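Local structure of mannosylglycerate hydrolase MGH1-like glycoside hydrolase domain-containing protein (Thermus thermophilus HB8, 4WVA) at residues A[315-323]-A[366-374]; A[104-115]-A[240-251]. The protein hydrolyses mannosylglycerate, and probably also glucosylglycerate, releasing glycerate and the sugar as a GH63 glycoside hydrolase. All blocks are in the same frame, centred on the assembly; numbering follows the deposited sequence.

Interaction 1. Residues A[315-323]-A[366-374]; sequences RASLLAQEA and FRDYGFAAL
F371 and L374 converge on A320 through different first torsions. F371 holds CG anti to the carbonyl carbon (chi1 -68°), laying its ring against helix 313-327, whereas L374 holds CG anti to the backbone N (chi1 -161°), which brings CD2 against both A320 and the face of the F366 ring. The methyl CB of A320 sits over one face of the F371 ring, 4.0 Å from the centroid and offset toward the rim, a CH-pi contact. The far end of that ring runs up to the backbone, F371 CZ lying 3.5 Å from S317 CA. L374 CD2 meets A320 CB at 3.7 Å and also lies over the centre of one face of F366, while L374 CD1 rests on the methyl of A323. F366 is a knob in the hole made by A316, L319, A320 and A323: its CE1 approaches A320 CA to 3.6 Å, and the carbonyl O of A316 and the C of L319 lie at the ring edge. The small alanines on the facing helix probably allow both rings to come this near. Between F366 and F371, helix 356-368 ends in a Schellman motif, with F371 N bonded to F366 O (2.9 Å) and G370 N to R367 O (3.0 Å). G370, at positive phi (87°), is its C-prime residue, and F371 occupies the N-cap position of helix 372-389, so this tight turn joins two successive helices of the (alpha/alpha)6-barrel protein. Within the turn, Y369 CD2 touches A316 CB at 3.5 Å; the Y369 hydroxyl bonds P311 O, and its ring stacks on H312 of the second subunit.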
loop_
_atom_site.group_PDB
_atom_site.type_symbol
_atom_site.label_atom_id
_atom_site.label_comp_id
_atom_site.label_asym_id
_atom_site.label_seq_id
_atom_site.Cartn_x
_atom_site.Cartn_y
_atom_site.Cartn_z
ATOM N N ARG A 315 11.736 -3.182 -1.415
ATOM C CA ARG A 315 12.386 -2.262 -0.549
ATOM C C ARG A 315 12.894 -2.976 0.731
ATOM O O ARG A 315 14.009 -2.746 1.187
ATOM C CB ARG A 315 11.416 -1.147 -0.211
ATOM C CG ARG A 315 12.019 0.017 0.490
ATOM C CD ARG A 315 11.163 1.254 0.237
ATOM N NE ARG A 315 11.275 1.692 -1.134
ATOM C CZ ARG A 315 10.687 2.757 -1.649
ATOM N NH1 ARG A 315 9.943 3.557 -0.897
ATOM N NH2 ARG A 315 10.919 3.062 -2.938
ATOM N N ALA A 316 12.080 -3.870 1.284
ATOM C CA ALA A 316 12.495 -4.678 2.424
ATOM C C ALA A 316 13.711 -5.547 2.066
ATOM O O ALA A 316 14.620 -5.726 2.879
ATOM C CB ALA A 316 11.341 -5.549 2.925
ATOM N N SER A 317 13.730 -6.057 0.838
ATOM C CA SER A 317 14.856 -6.873 0.393
ATOM C C SER A 317 16.138 -6.042 0.286
ATOM O O SER A 317 17.222 -6.550 0.595
ATOM C CB SER A 317 14.528 -7.620 -0.918
ATOM O OG SER A 317 14.880 -6.885 -2.074
ATOM N N LEU A 318 16.030 -4.780 -0.122
ATOM C CA LEU A 318 17.207 -3.889 -0.163
ATOM C C LEU A 318 17.735 -3.602 1.259
ATOM O O LEU A 318 18.958 -3.563 1.502
ATOM C CB LEU A 318 16.912 -2.602 -0.951
ATOM C CG LEU A 318 16.603 -2.857 -2.434
ATOM C CD1 LEU A 318 16.073 -1.601 -3.087
ATOM C CD2 LEU A 318 17.835 -3.330 -3.173
ATOM N N LEU A 319 16.821 -3.422 2.219
ATOM C CA LEU A 319 17.237 -3.335 3.619
ATOM C C LEU A 319 17.896 -4.634 4.114
ATOM O O LEU A 319 18.891 -4.573 4.857
ATOM C CB LEU A 319 16.058 -2.943 4.520
ATOM C CG LEU A 319 15.564 -1.501 4.414
ATOM C CD1 LEU A 319 14.355 -1.278 5.332
ATOM C CD2 LEU A 319 16.678 -0.522 4.779
ATOM N N ALA A 320 17.361 -5.788 3.719
ATOM C CA ALA A 320 17.952 -7.077 4.110
ATOM C C ALA A 320 19.399 -7.173 3.612
ATOM O O ALA A 320 20.286 -7.604 4.341
ATOM C CB ALA A 320 17.133 -8.235 3.591
ATOM N N GLN A 321 19.626 -6.722 2.384
ATOM C CA GLN A 321 20.975 -6.672 1.817
ATOM C C GLN A 321 21.879 -5.750 2.616
ATOM O O GLN A 321 23.033 -6.086 2.898
ATOM C CB GLN A 321 20.925 -6.246 0.346
ATOM C CG GLN A 321 20.274 -7.297 -0.516
ATOM C CD GLN A 321 20.293 -6.976 -1.999
ATOM O OE1 GLN A 321 20.082 -5.844 -2.410
ATOM N NE2 GLN A 321 20.538 -7.986 -2.807
ATOM N N GLU A 322 21.348 -4.600 3.020
ATOM C CA GLU A 322 22.133 -3.664 3.794
ATOM C C GLU A 322 22.502 -4.251 5.159
ATOM O O GLU A 322 23.637 -4.094 5.595
ATOM C CB GLU A 322 21.412 -2.326 3.959
ATOM C CG GLU A 322 22.279 -1.235 4.569
ATOM C CD GLU A 322 23.406 -0.750 3.660
ATOM O OE1 GLU A 322 23.396 -1.036 2.435
ATOM O OE2 GLU A 322 24.287 -0.039 4.175
ATOM N N ALA A 323 21.558 -4.915 5.832
ATOM C CA ALA A 323 21.853 -5.541 7.111
ATOM C C ALA A 323 22.944 -6.589 6.950
ATOM O O ALA A 323 23.853 -6.681 7.769
ATOM C CB ALA A 323 20.627 -6.178 7.722
ATOM N N PHE A 366 11.682 -7.669 10.013
ATOM C CA PHE A 366 12.173 -8.600 9.011
ATOM C C PHE A 366 11.338 -9.874 8.962
ATOM O O PHE A 366 11.045 -10.380 7.867
ATOM C CB PHE A 366 13.659 -8.910 9.189
ATOM C CG PHE A 366 14.579 -7.905 8.546
ATOM C CD1 PHE A 366 14.481 -7.620 7.176
ATOM C CD2 PHE A 366 15.568 -7.273 9.278
ATOM C CE1 PHE A 366 15.323 -6.715 6.581
ATOM C CE2 PHE A 366 16.431 -6.375 8.675
ATOM C CZ PHE A 366 16.313 -6.097 7.324
ATOM N N ARG A 367 10.933 -10.382 10.125
ATOM C CA ARG A 367 10.054 -11.558 10.191
ATOM C C ARG A 367 8.774 -11.296 9.427
ATOM O O ARG A 367 8.315 -12.150 8.660
ATOM C CB ARG A 367 9.748 -11.927 11.648
ATOM C CG ARG A 367 8.919 -13.197 11.842
ATOM C CD ARG A 367 7.405 -13.013 11.699
ATOM N NE ARG A 367 6.952 -11.779 12.345
ATOM C CZ ARG A 367 6.693 -11.631 13.645
ATOM N NH1 ARG A 367 6.798 -12.661 14.484
ATOM N NH2 ARG A 367 6.315 -10.437 14.106
ATOM N N ASP A 368 8.198 -10.119 9.623
ATOM C CA ASP A 368 6.924 -9.783 9.006
ATOM C C ASP A 368 7.049 -9.762 7.473
ATOM O O ASP A 368 6.059 -9.990 6.763
ATOM C CB ASP A 368 6.446 -8.409 9.481
ATOM C CG ASP A 368 6.036 -8.380 10.943
ATOM O OD1 ASP A 368 5.781 -9.449 11.553
ATOM O OD2 ASP A 368 5.934 -7.248 11.491
ATOM N N TYR A 369 8.251 -9.475 6.976
ATOM C CA TYR A 369 8.519 -9.440 5.532
ATOM C C TYR A 369 9.068 -10.768 4.997
ATOM O O TYR A 369 9.464 -10.850 3.837
ATOM C CB TYR A 369 9.442 -8.246 5.183
ATOM C CG TYR A 369 8.660 -6.945 5.103
ATOM C CD1 TYR A 369 8.414 -6.190 6.233
ATOM C CD2 TYR A 369 8.089 -6.516 3.908
ATOM C CE1 TYR A 369 7.648 -5.043 6.190
ATOM C CE2 TYR A 369 7.305 -5.370 3.852
ATOM C CZ TYR A 369 7.111 -4.620 4.987
ATOM O OH TYR A 369 6.372 -3.475 4.973
ATOM N N GLY A 370 9.079 -11.814 5.816
ATOM C CA GLY A 370 9.534 -13.143 5.350
ATOM C C GLY A 370 11.014 -13.430 5.446
ATOM O O GLY A 370 11.456 -14.513 5.040
ATOM N N PHE A 371 11.780 -12.498 6.025
ATOM C CA PHE A 371 13.230 -12.632 6.155
ATOM C C PHE A 371 13.556 -13.334 7.473
ATOM O O PHE A 371 14.089 -12.751 8.419
ATOM C CB PHE A 371 13.898 -11.265 6.028
ATOM C CG PHE A 371 13.780 -10.684 4.642
ATOM C CD1 PHE A 371 12.793 -9.767 4.338
ATOM C CD2 PHE A 371 14.637 -11.100 3.635
ATOM C CE1 PHE A 371 12.674 -9.252 3.046
ATOM C CE2 PHE A 371 14.517 -10.591 2.347
ATOM C CZ PHE A 371 13.535 -9.676 2.056
ATOM N N ALA A 372 13.222 -14.616 7.524
ATOM C CA ALA A 372 13.296 -15.382 8.771
ATOM C C ALA A 372 14.737 -15.564 9.254
ATOM O O ALA A 372 15.010 -15.500 10.464
ATOM C CB ALA A 372 12.627 -16.740 8.584
ATOM N N ALA A 373 15.659 -15.788 8.320
ATOM C CA ALA A 373 17.067 -16.017 8.674
ATOM C C ALA A 373 17.675 -14.785 9.318
ATOM O O ALA A 373 18.379 -14.871 10.324
ATOM C CB ALA A 373 17.869 -16.412 7.443
ATOM N N LEU A 374 17.390 -13.627 8.737
ATOM C CA LEU A 374 17.858 -12.381 9.287
ATOM C C LEU A 374 17.233 -12.091 10.651
ATOM O O LEU A 374 17.925 -11.691 11.588
ATOM C CB LEU A 374 17.575 -11.259 8.297
ATOM C CG LEU A 374 18.282 -9.922 8.360
ATOM C CD1 LEU A 374 19.765 -9.989 8.703
ATOM C CD2 LEU A 374 18.096 -9.269 6.990
#

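Interaction 2. Residues A[104-115]-A[240-251]; sequences PPVVATVVRYLY and ILQRANRDLYAL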
loop_
_atom_site.group_PDB
_atom_site.type_symbol
_atom_site.label_atom_id
_atom_site.label_comp_id
_atom_site.label_asym_id
_atom_site.label_seq_id
_atom_site.Cartn_x
_atom_site.Cartn_y
_atom_site.Cartn_z
ATOM N N PRO A 104 9.839 8.229 21.428
ATOM C CA PRO A 104 9.096 7.476 20.412
ATOM C C PRO A 104 7.873 6.743 20.979
ATOM O O PRO A 104 7.982 6.033 21.990
ATOM C CB PRO A 104 10.146 6.489 19.879
ATOM C CG PRO A 104 11.445 7.194 20.121
ATOM C CD PRO A 104 11.258 7.842 21.451
ATOM N N PRO A 105 6.712 6.900 20.320
ATOM C CA PRO A 105 5.438 6.493 20.905
ATOM C C PRO A 105 5.147 5.016 20.652
ATOM O O PRO A 105 4.203 4.680 19.966
ATOM C CB PRO A 105 4.443 7.410 20.213
ATOM C CG PRO A 105 5.042 7.681 18.883
ATOM C CD PRO A 105 6.520 7.767 19.131
ATOM N N VAL A 106 5.990 4.142 21.199
ATOM C CA VAL A 106 5.802 2.706 21.012
ATOM C C VAL A 106 4.667 2.170 21.903
ATOM O O VAL A 106 4.227 1.031 21.749
ATOM C CB VAL A 106 7.130 1.964 21.232
ATOM C CG1 VAL A 106 7.461 1.912 22.680
ATOM C CG2 VAL A 106 7.073 0.538 20.686
ATOM N N VAL A 107 4.122 3.004 22.787
ATOM C CA VAL A 107 3.233 2.487 23.828
ATOM C C VAL A 107 1.942 1.839 23.284
ATOM O O VAL A 107 1.514 0.812 23.812
ATOM C CB VAL A 107 2.956 3.530 24.946
ATOM C CG1 VAL A 107 2.272 4.781 24.410
ATOM C CG2 VAL A 107 2.190 2.885 26.089
ATOM N N ALA A 108 1.341 2.373 22.223
ATOM C CA ALA A 108 0.067 1.767 21.751
ATOM C C ALA A 108 0.249 0.342 21.259
ATOM O O ALA A 108 -0.635 -0.501 21.390
ATOM C CB ALA A 108 -0.578 2.614 20.669
ATOM N N THR A 109 1.399 0.093 20.656
ATOM C CA THR A 109 1.752 -1.247 20.182
ATOM C C THR A 109 1.824 -2.226 21.353
ATOM O O THR A 109 1.312 -3.354 21.276
ATOM C CB THR A 109 3.069 -1.158 19.414
ATOM O OG1 THR A 109 2.843 -0.394 18.237
ATOM C CG2 THR A 109 3.607 -2.550 19.020
ATOM N N VAL A 110 2.428 -1.779 22.445
ATOM C CA VAL A 110 2.531 -2.607 23.636
ATOM C C VAL A 110 1.151 -2.789 24.269
ATOM O O VAL A 110 0.795 -3.888 24.673
ATOM C CB VAL A 110 3.590 -2.074 24.624
ATOM C CG1 VAL A 110 3.550 -2.867 25.920
ATOM C CG2 VAL A 110 4.976 -2.116 24.003
ATOM N N VAL A 111 0.365 -1.719 24.332
ATOM C CA VAL A 111 -0.981 -1.821 24.892
ATOM C C VAL A 111 -1.851 -2.818 24.092
ATOM O O VAL A 111 -2.599 -3.614 24.682
ATOM C CB VAL A 111 -1.650 -0.442 25.038
ATOM C CG1 VAL A 111 -3.109 -0.606 25.400
ATOM C CG2 VAL A 111 -0.936 0.401 26.103
ATOM N N ARG A 112 -1.754 -2.796 22.767
ATOM C CA ARG A 112 -2.521 -3.747 21.951
ATOM C C ARG A 112 -2.129 -5.186 22.323
ATOM O O ARG A 112 -2.977 -6.068 22.473
ATOM C CB ARG A 112 -2.309 -3.513 20.459
ATOM C CG ARG A 112 -3.057 -4.546 19.626
ATOM C CD ARG A 112 -2.823 -4.375 18.136
ATOM N NE ARG A 112 -3.552 -5.400 17.385
ATOM C CZ ARG A 112 -3.548 -5.513 16.054
ATOM N NH1 ARG A 112 -2.857 -4.680 15.302
ATOM N NH2 ARG A 112 -4.242 -6.488 15.472
ATOM N N TYR A 113 -0.842 -5.429 22.460
ATOM C CA TYR A 113 -0.364 -6.753 22.832
ATOM C C TYR A 113 -0.876 -7.173 24.214
ATOM O O TYR A 113 -1.402 -8.288 24.384
ATOM C CB TYR A 113 1.166 -6.835 22.828
ATOM C CG TYR A 113 1.621 -8.223 23.138
ATOM C CD1 TYR A 113 1.665 -9.183 22.138
ATOM C CD2 TYR A 113 1.927 -8.603 24.442
ATOM C CE1 TYR A 113 2.042 -10.468 22.422
ATOM C CE2 TYR A 113 2.287 -9.896 24.731
ATOM C CZ TYR A 113 2.354 -10.814 23.715
ATOM O OH TYR A 113 2.728 -12.105 24.002
ATOM N N LEU A 114 -0.735 -6.298 25.204
ATOM C CA LEU A 114 -1.280 -6.603 26.543
ATOM C C LEU A 114 -2.779 -6.881 26.473
ATOM O O LEU A 114 -3.279 -7.823 27.108
ATOM C CB LEU A 114 -1.001 -5.491 27.541
ATOM C CG LEU A 114 0.471 -5.147 27.787
ATOM C CD1 LEU A 114 0.552 -4.032 28.807
ATOM C CD2 LEU A 114 1.302 -6.359 28.212
ATOM N N TYR A 115 -3.489 -6.067 25.697
ATOM C CA TYR A 115 -4.933 -6.216 25.583
ATOM C C TYR A 115 -5.331 -7.563 24.982
ATOM O O TYR A 115 -6.218 -8.252 25.492
ATOM C CB TYR A 115 -5.572 -5.062 24.789
ATOM C CG TYR A 115 -7.043 -5.300 24.587
ATOM C CD1 TYR A 115 -7.911 -5.310 25.677
ATOM C CD2 TYR A 115 -7.567 -5.585 23.335
ATOM C CE1 TYR A 115 -9.256 -5.539 25.514
ATOM C CE2 TYR A 115 -8.919 -5.832 23.162
ATOM C CZ TYR A 115 -9.767 -5.808 24.263
ATOM O OH TYR A 115 -11.123 -6.049 24.137
ATOM N N ILE A 240 7.969 4.222 14.317
ATOM C CA ILE A 240 7.333 3.750 15.555
ATOM C C ILE A 240 5.910 4.309 15.711
ATOM O O ILE A 240 4.967 3.581 16.101
ATOM C CB ILE A 240 8.253 4.046 16.776
ATOM C CG1 ILE A 240 9.429 3.052 16.762
ATOM C CG2 ILE A 240 7.506 3.984 18.103
ATOM C CD1 ILE A 240 10.541 3.439 17.690
ATOM N N LEU A 241 5.731 5.585 15.377
ATOM C CA LEU A 241 4.402 6.204 15.390
ATOM C C LEU A 241 3.443 5.567 14.385
ATOM O O LEU A 241 2.279 5.329 14.697
ATOM C CB LEU A 241 4.512 7.705 15.166
ATOM C CG LEU A 241 3.212 8.515 15.025
ATOM C CD1 LEU A 241 2.267 8.307 16.200
ATOM C CD2 LEU A 241 3.533 9.991 14.871
ATOM N N GLN A 242 3.921 5.283 13.176
ATOM C CA GLN A 242 3.063 4.624 12.184
ATOM C C GLN A 242 2.618 3.260 12.713
ATOM O O GLN A 242 1.454 2.902 12.610
ATOM C CB GLN A 242 3.792 4.483 10.852
ATOM C CG GLN A 242 3.058 3.659 9.787
ATOM C CD GLN A 242 1.833 4.345 9.177
ATOM O OE1 GLN A 242 1.564 5.526 9.412
ATOM N NE2 GLN A 242 1.086 3.584 8.384
ATOM N N ARG A 243 3.558 2.475 13.246
ATOM C CA ARG A 243 3.193 1.184 13.825
ATOM C C ARG A 243 2.181 1.361 14.954
ATOM O O ARG A 243 1.181 0.633 15.018
ATOM C CB ARG A 243 4.422 0.423 14.311
ATOM C CG ARG A 243 4.116 -0.888 15.016
ATOM C CD ARG A 243 3.299 -1.882 14.210
ATOM N NE ARG A 243 3.073 -3.101 14.981
ATOM C CZ ARG A 243 3.905 -4.153 15.017
ATOM N NH1 ARG A 243 5.010 -4.176 14.305
ATOM N NH2 ARG A 243 3.613 -5.199 15.770
ATOM N N ALA A 244 2.424 2.341 15.821
ATOM C CA ALA A 244 1.561 2.572 16.953
ATOM C C ALA A 244 0.160 3.003 16.506
ATOM O O ALA A 244 -0.819 2.584 17.107
ATOM C CB ALA A 244 2.182 3.589 17.887
ATOM N N ASN A 245 0.072 3.838 15.470
ATOM C CA ASN A 245 -1.230 4.211 14.878
ATOM C C ASN A 245 -2.009 2.997 14.361
ATOM O O ASN A 245 -3.214 2.868 14.620
ATOM C CB ASN A 245 -1.081 5.205 13.728
ATOM C CG ASN A 245 -0.791 6.620 14.193
ATOM O OD1 ASN A 245 -1.262 7.048 15.241
ATOM N ND2 ASN A 245 -0.039 7.357 13.404
ATOM N N ARG A 246 -1.334 2.104 13.650
ATOM C CA ARG A 246 -1.974 0.880 13.186
ATOM C C ARG A 246 -2.520 0.060 14.350
ATOM O O ARG A 246 -3.635 -0.496 14.291
ATOM C CB ARG A 246 -0.977 0.018 12.393
ATOM C CG ARG A 246 -0.495 0.677 11.123
ATOM C CD ARG A 246 -1.286 0.282 9.923
ATOM N NE ARG A 246 -0.733 0.875 8.696
ATOM C CZ ARG A 246 -1.307 0.737 7.513
ATOM N NH1 ARG A 246 -2.422 0.010 7.398
ATOM N NH2 ARG A 246 -0.775 1.329 6.440
ATOM N N ASP A 247 -1.735 -0.041 15.417
ATOM C CA ASP A 247 -2.160 -0.802 16.577
ATOM C C ASP A 247 -3.266 -0.099 17.387
ATOM O O ASP A 247 -4.163 -0.774 17.918
ATOM C CB ASP A 247 -0.954 -1.171 17.437
ATOM C CG ASP A 247 -0.034 -2.151 16.739
ATOM O OD1 ASP A 247 -0.559 -2.969 15.954
ATOM O OD2 ASP A 247 1.187 -2.074 16.922
ATOM N N LEU A 248 -3.218 1.228 17.456
ATOM C CA LEU A 248 -4.268 2.012 18.084
ATOM C C LEU A 248 -5.605 1.881 17.350
ATOM O O LEU A 248 -6.661 1.809 17.984
ATOM C CB LEU A 248 -3.865 3.480 18.199
ATOM C CG LEU A 248 -4.759 4.351 19.079
ATOM C CD1 LEU A 248 -4.725 3.889 20.532
ATOM C CD2 LEU A 248 -4.319 5.796 18.957
ATOM N N TYR A 249 -5.540 1.858 16.016
ATOM C CA TYR A 249 -6.708 1.601 15.179
ATOM C C TYR A 249 -7.360 0.267 15.572
ATOM O O TYR A 249 -8.569 0.172 15.775
ATOM C CB TYR A 249 -6.315 1.590 13.697
ATOM C CG TYR A 249 -7.425 1.022 12.830
ATOM C CD1 TYR A 249 -8.431 1.846 12.333
ATOM C CD2 TYR A 249 -7.488 -0.332 12.546
ATOM C CE1 TYR A 249 -9.475 1.334 11.579
ATOM C CE2 TYR A 249 -8.534 -0.857 11.793
ATOM C CZ TYR A 249 -9.517 -0.019 11.315
ATOM O OH TYR A 249 -10.551 -0.561 10.566
ATOM N N ALA A 250 -6.544 -0.780 15.679
ATOM C CA ALA A 250 -7.065 -2.100 16.008
ATOM C C ALA A 250 -7.740 -2.091 17.366
ATOM O O ALA A 250 -8.844 -2.603 17.524
ATOM C CB ALA A 250 -5.952 -3.143 15.949
ATOM N N LEU A 251 -7.089 -1.477 18.348
ATOM C CA LEU A 251 -7.716 -1.276 19.682
ATOM C C LEU A 251 -9.046 -0.549 19.597
ATOM O O LEU A 251 -10.012 -0.979 20.215
ATOM C CB LEU A 251 -6.788 -0.505 20.616
ATOM C CG LEU A 251 -5.668 -1.294 21.246
ATOM C CD1 LEU A 251 -4.590 -0.347 21.759
ATOM C CD2 LEU A 251 -6.217 -2.188 22.361
HETATM O O HOH W 1 5.225 1.282 17.856
#
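The salt-bridge network of R112, R243 and D247 joins helix 107-117 to helix 235-254. D247 OD1 takes R112 NH1 at 2.9 Å on its anti side, the guanidinium and carboxylate planes standing 69° apart. D247 OD2 accepts twice: T109 OG1 donates to its anti lone pair at 2.7 Å, and R243 NE comes in on the syn side at 2.9 Å. An alanine in place of D247 would probably rob R243 of its carboxylate partner, leave R112 to its E116 bridge, and leave the T109 hydroxyl proton without this acceptor. Within the helical barrel the two helices run roughly side by side, their segment axes 7.7 Å apart at 36°. The R112 chain, extended from CG to NE, carries its guanidinium over A250, whose CB lies 3.4 Å from R112 CZ on one face; R112 NE pairs with E116 of the same chain and NH2 bonds A275 O of the second subunit. L251 is a knob among A108, V111, R112 and Y115, its CD2 3.8 Å from Y115 CD2. At the other end I240 CG2 packs against V106 CB at 3.7 Å and I240 CD1 against P104, while a water donates to both T109 OG1 and I240 O.

Interactions 1 and 2 lie with their centres 22 Å apart, yet they touch where D368 OD2 of interaction 1 comes within 4.3 Å of R243 NH1 of interaction 2. Helix 305-308 bridges them: L306 packs on F366 and Y369, while R243 NH1 hydrogen-bonds F307 O and its guanidinium makes a cation-pi contact with the F307 ring. R279 of the second subunit forms a salt bridge with D368 and also lies close to R243, so both contacts border that interface. R243 NH2 also hydrogen-bonds an MPD molecule, probably from the crystallisation liquor. Only interaction 2 adjoins the probable substrate site, P104 lying about 3 Å from Q103 and about 4 Å from W34, side chain to side chain.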